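Local atomic coordinates of cellulose binding domain-containing protein (Clostridium clariflavum, PDB entry 4B96), a protein that probably binds cellulose through this calcium-containing family 3b carbohydrate-binding module, one part of a longer membrane-associated protein of a biomass-sensing system. Residues Lys19-Asn29 with Pro97-Thr108; Tyr60-Gly71 with Leu86-Ile95. All coordinates share one frame; numbering follows the deposited sequence.

Interaction 1. Residues Lys19-Asn29 with Pro97-Thr108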
# COMPACT_ATOMS: atom_id res chain seq x y z
N LYS A 19 -13.26 -19.41 -16.25
CA LYS A 19 -12.99 -20.66 -15.54
C LYS A 19 -11.71 -20.61 -14.72
O LYS A 19 -11.53 -21.42 -13.80
CB LYS A 19 -12.98 -21.84 -16.49
CG LYS A 19 -14.38 -22.12 -16.97
CD LYS A 19 -14.49 -23.38 -17.83
CE LYS A 19 -15.88 -23.53 -18.42
NZ LYS A 19 -15.95 -24.89 -19.06
N ALA A 20 -10.85 -19.64 -15.02
CA ALA A 20 -9.60 -19.55 -14.30
C ALA A 20 -9.40 -18.11 -13.85
O ALA A 20 -9.74 -17.15 -14.57
CB ALA A 20 -8.42 -20.04 -15.17
N ILE A 21 -8.85 -17.94 -12.65
CA ILE A 21 -8.40 -16.65 -12.22
C ILE A 21 -6.87 -16.66 -12.33
O ILE A 21 -6.23 -17.61 -11.85
CB ILE A 21 -8.85 -16.37 -10.76
CG1 ILE A 21 -10.36 -16.04 -10.76
CG2 ILE A 21 -8.01 -15.17 -10.17
CD1 ILE A 21 -10.94 -15.92 -9.31
N ARG A 22 -6.27 -15.67 -13.00
CA ARG A 22 -4.79 -15.66 -13.10
C ARG A 22 -4.21 -14.71 -12.08
O ARG A 22 -4.52 -13.51 -12.09
CB ARG A 22 -4.35 -15.29 -14.52
CG ARG A 22 -4.83 -16.36 -15.50
CD ARG A 22 -3.95 -17.66 -15.36
NE ARG A 22 -2.53 -17.43 -15.64
CZ ARG A 22 -2.01 -17.45 -16.85
NH1 ARG A 22 -2.79 -17.70 -17.90
NH2 ARG A 22 -0.71 -17.19 -17.03
N TRP A 23 -3.43 -15.25 -11.16
CA TRP A 23 -2.85 -14.39 -10.13
C TRP A 23 -1.42 -13.91 -10.47
O TRP A 23 -0.73 -13.36 -9.60
CB TRP A 23 -2.89 -15.13 -8.80
CG TRP A 23 -2.44 -16.62 -8.89
CD1 TRP A 23 -3.26 -17.75 -9.00
CD2 TRP A 23 -1.10 -17.09 -8.91
NE1 TRP A 23 -2.47 -18.89 -9.02
CE2 TRP A 23 -1.14 -18.51 -9.00
CE3 TRP A 23 0.16 -16.45 -8.84
CZ2 TRP A 23 0.02 -19.29 -9.03
CZ3 TRP A 23 1.31 -17.22 -8.87
CH2 TRP A 23 1.24 -18.64 -8.96
N ASP A 24 -0.97 -14.14 -11.71
CA ASP A 24 0.45 -13.91 -12.08
C ASP A 24 1.05 -12.62 -11.53
O ASP A 24 0.48 -11.49 -11.74
CB ASP A 24 0.60 -13.74 -13.57
CG ASP A 24 0.15 -14.97 -14.36
OD1 ASP A 24 -0.53 -15.86 -13.77
OD2 ASP A 24 0.48 -15.01 -15.56
N PHE A 25 2.22 -12.73 -10.93
CA PHE A 25 2.89 -11.55 -10.40
C PHE A 25 4.39 -11.60 -10.60
O PHE A 25 4.97 -12.68 -10.87
CB PHE A 25 2.55 -11.34 -8.93
CG PHE A 25 2.95 -12.49 -8.02
CD1 PHE A 25 4.24 -12.52 -7.45
CD2 PHE A 25 2.01 -13.48 -7.66
CE1 PHE A 25 4.61 -13.56 -6.59
CE2 PHE A 25 2.37 -14.51 -6.77
CZ PHE A 25 3.69 -14.57 -6.27
N VAL A 26 4.98 -10.42 -10.50
CA VAL A 26 6.42 -10.27 -10.48
C VAL A 26 6.78 -9.51 -9.21
O VAL A 26 6.24 -8.45 -8.93
CB VAL A 26 6.92 -9.44 -11.69
CG1 VAL A 26 8.47 -9.30 -11.65
CG2 VAL A 26 6.45 -10.09 -13.00
N ILE A 27 7.63 -10.08 -8.38
CA ILE A 27 8.13 -9.33 -7.24
C ILE A 27 9.46 -8.81 -7.68
O ILE A 27 10.33 -9.60 -8.05
CB ILE A 27 8.42 -10.19 -6.04
CG1 ILE A 27 7.17 -10.91 -5.55
CG2 ILE A 27 9.08 -9.36 -4.90
CD1 ILE A 27 7.50 -11.87 -4.47
N GLU A 28 9.62 -7.50 -7.62
CA GLU A 28 10.86 -6.85 -7.95
C GLU A 28 11.64 -6.58 -6.66
O GLU A 28 11.06 -6.17 -5.64
CB GLU A 28 10.57 -5.53 -8.69
CG GLU A 28 9.81 -5.67 -10.00
CD GLU A 28 9.77 -4.36 -10.82
OE1 GLU A 28 9.69 -3.28 -10.21
OE2 GLU A 28 9.82 -4.40 -12.07
N ASN A 29 12.96 -6.82 -6.69
CA ASN A 29 13.83 -6.50 -5.56
C ASN A 29 14.49 -5.16 -5.84
O ASN A 29 15.38 -5.08 -6.67
CB ASN A 29 14.89 -7.60 -5.36
CG ASN A 29 15.80 -7.35 -4.18
OD1 ASN A 29 15.88 -6.23 -3.62
ND2 ASN A 29 16.54 -8.41 -3.78
N PRO A 97 19.34 -8.71 -5.63
CA PRO A 97 19.17 -7.26 -5.76
C PRO A 97 19.16 -6.81 -7.23
O PRO A 97 20.07 -7.21 -7.99
CB PRO A 97 20.40 -6.68 -5.06
CG PRO A 97 21.14 -7.78 -4.48
CD PRO A 97 20.51 -9.10 -4.84
N GLY A 98 18.17 -6.01 -7.62
CA GLY A 98 18.10 -5.52 -8.98
C GLY A 98 17.41 -6.56 -9.87
O GLY A 98 17.26 -6.37 -11.06
N ASP A 99 17.03 -7.70 -9.31
CA ASP A 99 16.34 -8.68 -10.14
C ASP A 99 14.89 -8.84 -9.68
O ASP A 99 14.41 -8.08 -8.82
CB ASP A 99 17.05 -10.02 -10.05
CG ASP A 99 16.93 -10.84 -11.35
OD1 ASP A 99 15.93 -10.68 -12.17
OD2 ASP A 99 17.88 -11.64 -11.55
N ALA A 100 14.19 -9.80 -10.25
CA ALA A 100 12.76 -9.97 -9.95
C ALA A 100 12.43 -11.46 -9.95
O ALA A 100 13.12 -12.23 -10.62
CB ALA A 100 11.92 -9.24 -10.97
N ALA A 101 11.40 -11.87 -9.20
CA ALA A 101 10.92 -13.25 -9.25
C ALA A 101 9.65 -13.19 -10.11
O ALA A 101 8.73 -12.39 -9.79
CB ALA A 101 10.53 -13.73 -7.84
N TRP A 102 9.57 -14.01 -11.16
CA TRP A 102 8.32 -14.07 -11.96
C TRP A 102 7.57 -15.31 -11.53
O TRP A 102 8.15 -16.39 -11.52
CB TRP A 102 8.63 -14.16 -13.49
CG TRP A 102 9.36 -12.91 -14.03
CD1 TRP A 102 10.61 -12.51 -13.70
CD2 TRP A 102 8.87 -11.92 -14.97
NE1 TRP A 102 10.94 -11.36 -14.37
CE2 TRP A 102 9.89 -10.98 -15.16
CE3 TRP A 102 7.66 -11.76 -15.67
CZ2 TRP A 102 9.75 -9.83 -16.02
CZ3 TRP A 102 7.52 -10.62 -16.56
CH2 TRP A 102 8.55 -9.68 -16.70
N VAL A 103 6.29 -15.16 -11.19
CA VAL A 103 5.52 -16.29 -10.73
C VAL A 103 4.15 -16.29 -11.38
O VAL A 103 3.34 -15.40 -11.08
CB VAL A 103 5.36 -16.29 -9.17
CG1 VAL A 103 5.00 -17.71 -8.71
CG2 VAL A 103 6.66 -15.81 -8.46
N PHE A 104 3.89 -17.22 -12.32
CA PHE A 104 2.62 -17.22 -13.06
C PHE A 104 1.81 -18.46 -12.69
O PHE A 104 2.37 -19.53 -12.49
CB PHE A 104 2.78 -17.33 -14.58
CG PHE A 104 3.64 -16.25 -15.18
CD1 PHE A 104 4.11 -15.20 -14.41
CD2 PHE A 104 3.98 -16.30 -16.51
CE1 PHE A 104 4.92 -14.20 -14.99
CE2 PHE A 104 4.80 -15.31 -17.06
CZ PHE A 104 5.27 -14.29 -16.29
N GLY A 105 0.50 -18.32 -12.61
CA GLY A 105 -0.32 -19.51 -12.41
C GLY A 105 -1.77 -19.12 -12.29
O GLY A 105 -2.14 -17.97 -12.52
N ALA A 106 -2.59 -20.11 -11.92
CA ALA A 106 -4.02 -19.94 -11.93
C ALA A 106 -4.63 -20.58 -10.68
O ALA A 106 -4.02 -21.47 -10.04
CB ALA A 106 -4.60 -20.61 -13.21
N ILE A 107 -5.86 -20.16 -10.35
CA ILE A 107 -6.73 -21.04 -9.56
C ILE A 107 -8.03 -21.33 -10.36
O ILE A 107 -8.46 -20.51 -11.17
CB ILE A 107 -7.13 -20.38 -8.21
CG1 ILE A 107 -7.74 -18.98 -8.44
CG2 ILE A 107 -5.94 -20.37 -7.26
CD1 ILE A 107 -8.31 -18.33 -7.15
N THR A 108 -8.62 -22.50 -10.12
CA THR A 108 -9.81 -22.93 -10.85
C THR A 108 -10.69 -23.60 -9.80
O THR A 108 -10.18 -24.04 -8.77
CB THR A 108 -9.41 -23.99 -11.94
OG1 THR A 108 -8.60 -25.03 -11.31
CG2 THR A 108 -8.56 -23.33 -13.05
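Trp23 packs closely on Gly105 across Lys19-Asn29 and Pro97-Thr108. The indole lies with one face against the glycine backbone, Gly105 CA sitting 3.9 Å from the centroid of its six-membered ring, and CZ3 reaches Val103 CG1. With chi1 at 44°, CG stands between the backbone N and the carbonyl carbon, which swings the ring across the partner strand. Phe25 lies alongside Val103, whose CB covers one ring face. These groups, with Ile21 and Ile107 side by side (Ile21 CB to Ile107 CG1 3.7 Å), form the inward surface of two antiparallel neighbours in one sheet of the CBM3 beta-sandwich, facing Val42, Tyr44 and Leu86 of the second sheet. Trp23 and Asp24 interrupt the regular pairing. There Asp24 OD1 accepts Gly105 N at 2.9 Å from above the carboxylate plane, while Arg22 NE approaches OD1 from the opposite face; Arg22 NH2 completes a salt bridge to OD2. The other surface is more open to solvent. On it Val26 CG2 rests over the six-membered ring of the exposed Trp102, 3.7 Å from its centroid. At the exposed loop of Gly98 and Asp99, Asn29 N still bonds Asp99 O at 2.9 Å.

Interaction 2. Residues Tyr60-Gly71 with Leu86-Ile95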
# COMPACT_ATOMS: atom_id res chain seq x y z
N TYR A 60 7.86 -20.30 -12.71
CA TYR A 60 8.50 -19.73 -11.51
C TYR A 60 9.98 -19.48 -11.92
O TYR A 60 10.71 -20.43 -12.15
CB TYR A 60 8.44 -20.71 -10.32
CG TYR A 60 9.16 -20.26 -9.05
CD1 TYR A 60 9.23 -18.88 -8.73
CD2 TYR A 60 9.79 -21.19 -8.21
CE1 TYR A 60 9.85 -18.44 -7.58
CE2 TYR A 60 10.43 -20.75 -7.04
CZ TYR A 60 10.46 -19.38 -6.74
OH TYR A 60 11.10 -18.93 -5.59
N SER A 61 10.39 -18.24 -12.05
CA SER A 61 11.72 -18.00 -12.60
C SER A 61 12.87 -18.42 -11.66
O SER A 61 14.00 -18.47 -12.09
CB SER A 61 11.87 -16.53 -13.00
OG SER A 61 11.73 -15.69 -11.84
N LEU A 62 12.58 -18.75 -10.40
CA LEU A 62 13.66 -19.04 -9.46
C LEU A 62 13.65 -20.47 -8.93
O LEU A 62 14.39 -20.81 -8.01
CB LEU A 62 13.58 -18.06 -8.29
CG LEU A 62 13.71 -16.59 -8.71
CD1 LEU A 62 13.43 -15.77 -7.49
CD2 LEU A 62 15.09 -16.27 -9.26
N GLY A 63 12.81 -21.32 -9.47
CA GLY A 63 12.90 -22.69 -9.00
C GLY A 63 11.87 -23.53 -9.69
O GLY A 63 11.47 -23.26 -10.82
N ASP A 64 11.45 -24.57 -8.98
CA ASP A 64 10.64 -25.59 -9.58
C ASP A 64 9.18 -25.27 -9.33
O ASP A 64 8.78 -25.04 -8.16
CB ASP A 64 11.02 -26.96 -9.03
CG ASP A 64 10.22 -28.07 -9.69
OD1 ASP A 64 10.45 -28.33 -10.90
OD2 ASP A 64 9.33 -28.63 -9.02
N GLU A 65 8.38 -25.24 -10.40
CA GLU A 65 6.99 -24.80 -10.28
C GLU A 65 6.20 -25.74 -9.36
O GLU A 65 5.51 -25.29 -8.43
CB GLU A 65 6.33 -24.78 -11.67
CG GLU A 65 6.81 -23.64 -12.64
CD GLU A 65 8.24 -23.83 -13.12
OE1 GLU A 65 8.70 -24.99 -13.07
OE2 GLU A 65 8.87 -22.83 -13.62
N LYS A 66 6.34 -27.04 -9.57
CA LYS A 66 5.62 -28.01 -8.71
C LYS A 66 6.02 -27.97 -7.22
O LYS A 66 5.22 -27.69 -6.30
CB LYS A 66 5.79 -29.40 -9.31
CG LYS A 66 5.49 -29.34 -10.81
CD LYS A 66 5.72 -30.67 -11.55
CE LYS A 66 4.56 -30.98 -12.49
NZ LYS A 66 4.76 -32.30 -13.18
N ASN A 67 7.30 -28.17 -6.99
CA ASN A 67 7.78 -28.31 -5.63
C ASN A 67 7.97 -27.03 -4.83
O ASN A 67 7.86 -27.08 -3.62
CB ASN A 67 9.06 -29.07 -5.65
CG ASN A 67 8.83 -30.49 -6.08
OD1 ASN A 67 7.82 -31.10 -5.69
ND2 ASN A 67 9.72 -31.01 -6.91
N ASP A 68 8.28 -25.91 -5.47
CA ASP A 68 8.75 -24.73 -4.70
C ASP A 68 7.72 -23.65 -4.43
O ASP A 68 7.96 -22.81 -3.57
CB ASP A 68 9.97 -24.07 -5.36
CG ASP A 68 11.17 -25.03 -5.42
OD1 ASP A 68 11.15 -26.05 -4.69
OD2 ASP A 68 12.15 -24.77 -6.17
N VAL A 69 6.61 -23.63 -5.18
CA VAL A 69 5.63 -22.58 -5.05
C VAL A 69 4.34 -23.23 -4.53
O VAL A 69 3.88 -24.20 -5.13
CB VAL A 69 5.34 -21.89 -6.38
CG1 VAL A 69 4.29 -20.77 -6.14
CG2 VAL A 69 6.63 -21.29 -6.98
N LYS A 70 3.80 -22.76 -3.40
CA LYS A 70 2.63 -23.40 -2.77
C LYS A 70 1.47 -22.42 -2.71
O LYS A 70 1.69 -21.22 -2.59
CB LYS A 70 2.98 -23.85 -1.34
CG LYS A 70 4.19 -24.82 -1.28
CD LYS A 70 3.90 -26.08 -2.06
CE LYS A 70 4.94 -27.17 -1.76
NZ LYS A 70 4.69 -28.34 -2.70
N GLY A 71 0.24 -22.92 -2.76
CA GLY A 71 -0.90 -22.02 -2.70
C GLY A 71 -1.99 -22.61 -1.81
O GLY A 71 -2.25 -23.80 -1.85
N LEU A 86 -6.26 -16.13 -1.93
CA LEU A 86 -5.25 -17.14 -2.20
C LEU A 86 -3.95 -16.58 -1.61
O LEU A 86 -3.60 -15.41 -1.85
CB LEU A 86 -5.04 -17.29 -3.70
CG LEU A 86 -3.78 -18.06 -4.16
CD1 LEU A 86 -3.94 -19.53 -3.88
CD2 LEU A 86 -3.54 -17.83 -5.66
N GLU A 87 -3.27 -17.40 -0.83
CA GLU A 87 -1.94 -17.06 -0.39
C GLU A 87 -0.87 -17.93 -1.04
O GLU A 87 -0.86 -19.20 -0.88
CB GLU A 87 -1.87 -17.25 1.12
CG GLU A 87 -0.51 -16.76 1.65
CD GLU A 87 -0.56 -16.61 3.15
OE1 GLU A 87 -0.96 -15.51 3.66
OE2 GLU A 87 -0.22 -17.62 3.82
N VAL A 88 0.04 -17.28 -1.74
CA VAL A 88 1.17 -17.95 -2.39
C VAL A 88 2.41 -17.84 -1.49
O VAL A 88 2.75 -16.75 -1.04
CB VAL A 88 1.47 -17.32 -3.76
CG1 VAL A 88 2.69 -18.01 -4.43
CG2 VAL A 88 0.21 -17.46 -4.71
N THR A 89 3.08 -18.97 -1.25
CA THR A 89 4.28 -19.00 -0.44
C THR A 89 5.31 -19.83 -1.22
O THR A 89 4.98 -20.41 -2.26
CB THR A 89 4.02 -19.67 0.93
OG1 THR A 89 3.39 -20.95 0.72
CG2 THR A 89 3.11 -18.78 1.83
N PHE A 90 6.56 -19.84 -0.73
CA PHE A 90 7.70 -20.43 -1.44
C PHE A 90 8.47 -21.28 -0.50
O PHE A 90 8.80 -20.82 0.59
CB PHE A 90 8.62 -19.30 -1.92
CG PHE A 90 7.91 -18.37 -2.81
CD1 PHE A 90 7.20 -17.27 -2.27
CD2 PHE A 90 7.87 -18.61 -4.18
CE1 PHE A 90 6.47 -16.38 -3.09
CE2 PHE A 90 7.14 -17.73 -5.03
CZ PHE A 90 6.47 -16.59 -4.47
N GLU A 91 8.83 -22.48 -0.95
CA GLU A 91 9.68 -23.36 -0.15
C GLU A 91 11.12 -23.02 -0.37
O GLU A 91 11.98 -23.41 0.41
CB GLU A 91 9.49 -24.82 -0.56
CG GLU A 91 8.07 -25.32 -0.42
CD GLU A 91 7.74 -25.81 0.97
OE1 GLU A 91 8.41 -25.35 1.93
OE2 GLU A 91 6.82 -26.66 1.12
N LYS A 92 11.40 -22.34 -1.47
CA LYS A 92 12.78 -22.03 -1.86
C LYS A 92 12.78 -20.87 -2.83
O LYS A 92 11.81 -20.68 -3.59
CB LYS A 92 13.43 -23.25 -2.55
CG LYS A 92 14.91 -23.08 -2.71
CD LYS A 92 15.45 -23.67 -4.03
CE LYS A 92 15.00 -22.82 -5.23
NZ LYS A 92 15.93 -22.98 -6.36
N GLY A 93 13.86 -20.08 -2.85
CA GLY A 93 13.91 -18.95 -3.77
C GLY A 93 14.56 -17.75 -3.13
O GLY A 93 14.28 -17.42 -1.96
N SER A 94 15.45 -17.09 -3.87
CA SER A 94 16.15 -15.95 -3.30
C SER A 94 16.23 -14.89 -4.40
O SER A 94 16.80 -15.17 -5.46
CB SER A 94 17.54 -16.42 -2.86
OG SER A 94 18.25 -15.36 -2.26
N ILE A 95 15.65 -13.70 -4.21
CA ILE A 95 15.70 -12.74 -5.31
C ILE A 95 16.93 -11.87 -5.21
O ILE A 95 17.10 -11.18 -4.24
CB ILE A 95 14.49 -11.77 -5.33
CG1 ILE A 95 13.18 -12.53 -5.08
CG2 ILE A 95 14.45 -11.00 -6.68
CD1 ILE A 95 11.90 -11.59 -5.16
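Lys70 and Thr89 form the hydrogen-bonded pair of an antiparallel hairpin, with Lys70 N to Thr89 O at 2.9 Å and nearly straight (177°); Glu91 N continues the ladder to Asp68 O. A second group of hydrogen bonds uses side chains. Tyr60 OH donates to Lys92 O at 2.8 Å, in the carbonyl plane and on a lone pair, and Lys92 NZ reaches back to Leu62 O at 3.1 Å. The lysine chain, bent at chi2 and chi3, passes Asp68 on the way, Lys92 CE lying 3.6 Å from Asp68 OD2. That oxygen also accepts Asp64 N, from above the carboxylate plane. Apolar contacts fill the inner side: the Tyr60 and Phe90 rings meet obliquely, planes at 36°, with Tyr60 CZ 3.7 Å from Phe90 CD2. Val69 CG2 covers a Tyr60 face and touches Phe90, its CG1 meets Val88 CG1, and Leu62 CD1 touches Ile95 CG1, the two side chains crossing at about a right angle. Charge pairing is looser, since Lys92 NZ stays 4.2 Å from Asp68 OD2, beyond a salt bridge. Two backbone carbonyls beside the hairpin, Lys92 O and Leu62 O, thus each take a side-chain donor, while the nearby carboxylate probably adds a modest electrostatic pull on the lysine.

The two interactions lie with their centres 10 Å apart in one CBM3 module. Interaction 1 pairs strands 20-29 and 100-109 within one five-stranded sheet; interaction 2 joins strands 69-75 and 83-90 at the edge of the other, together with the loops beside them. Along the chain, both segments of interaction 2 fall between those of interaction 1, and strand 94-95 is followed, after a short loop, by 100-109. The contacts also touch: Ser61 OG bonds Trp102 N, Asn29 ND2 bonds Ile95 O, and Leu86 packs on Trp23. Side-chain packing of this last kind joins the two layers of the sandwich, with the calcium site close to Ile21 but farther from Leu86.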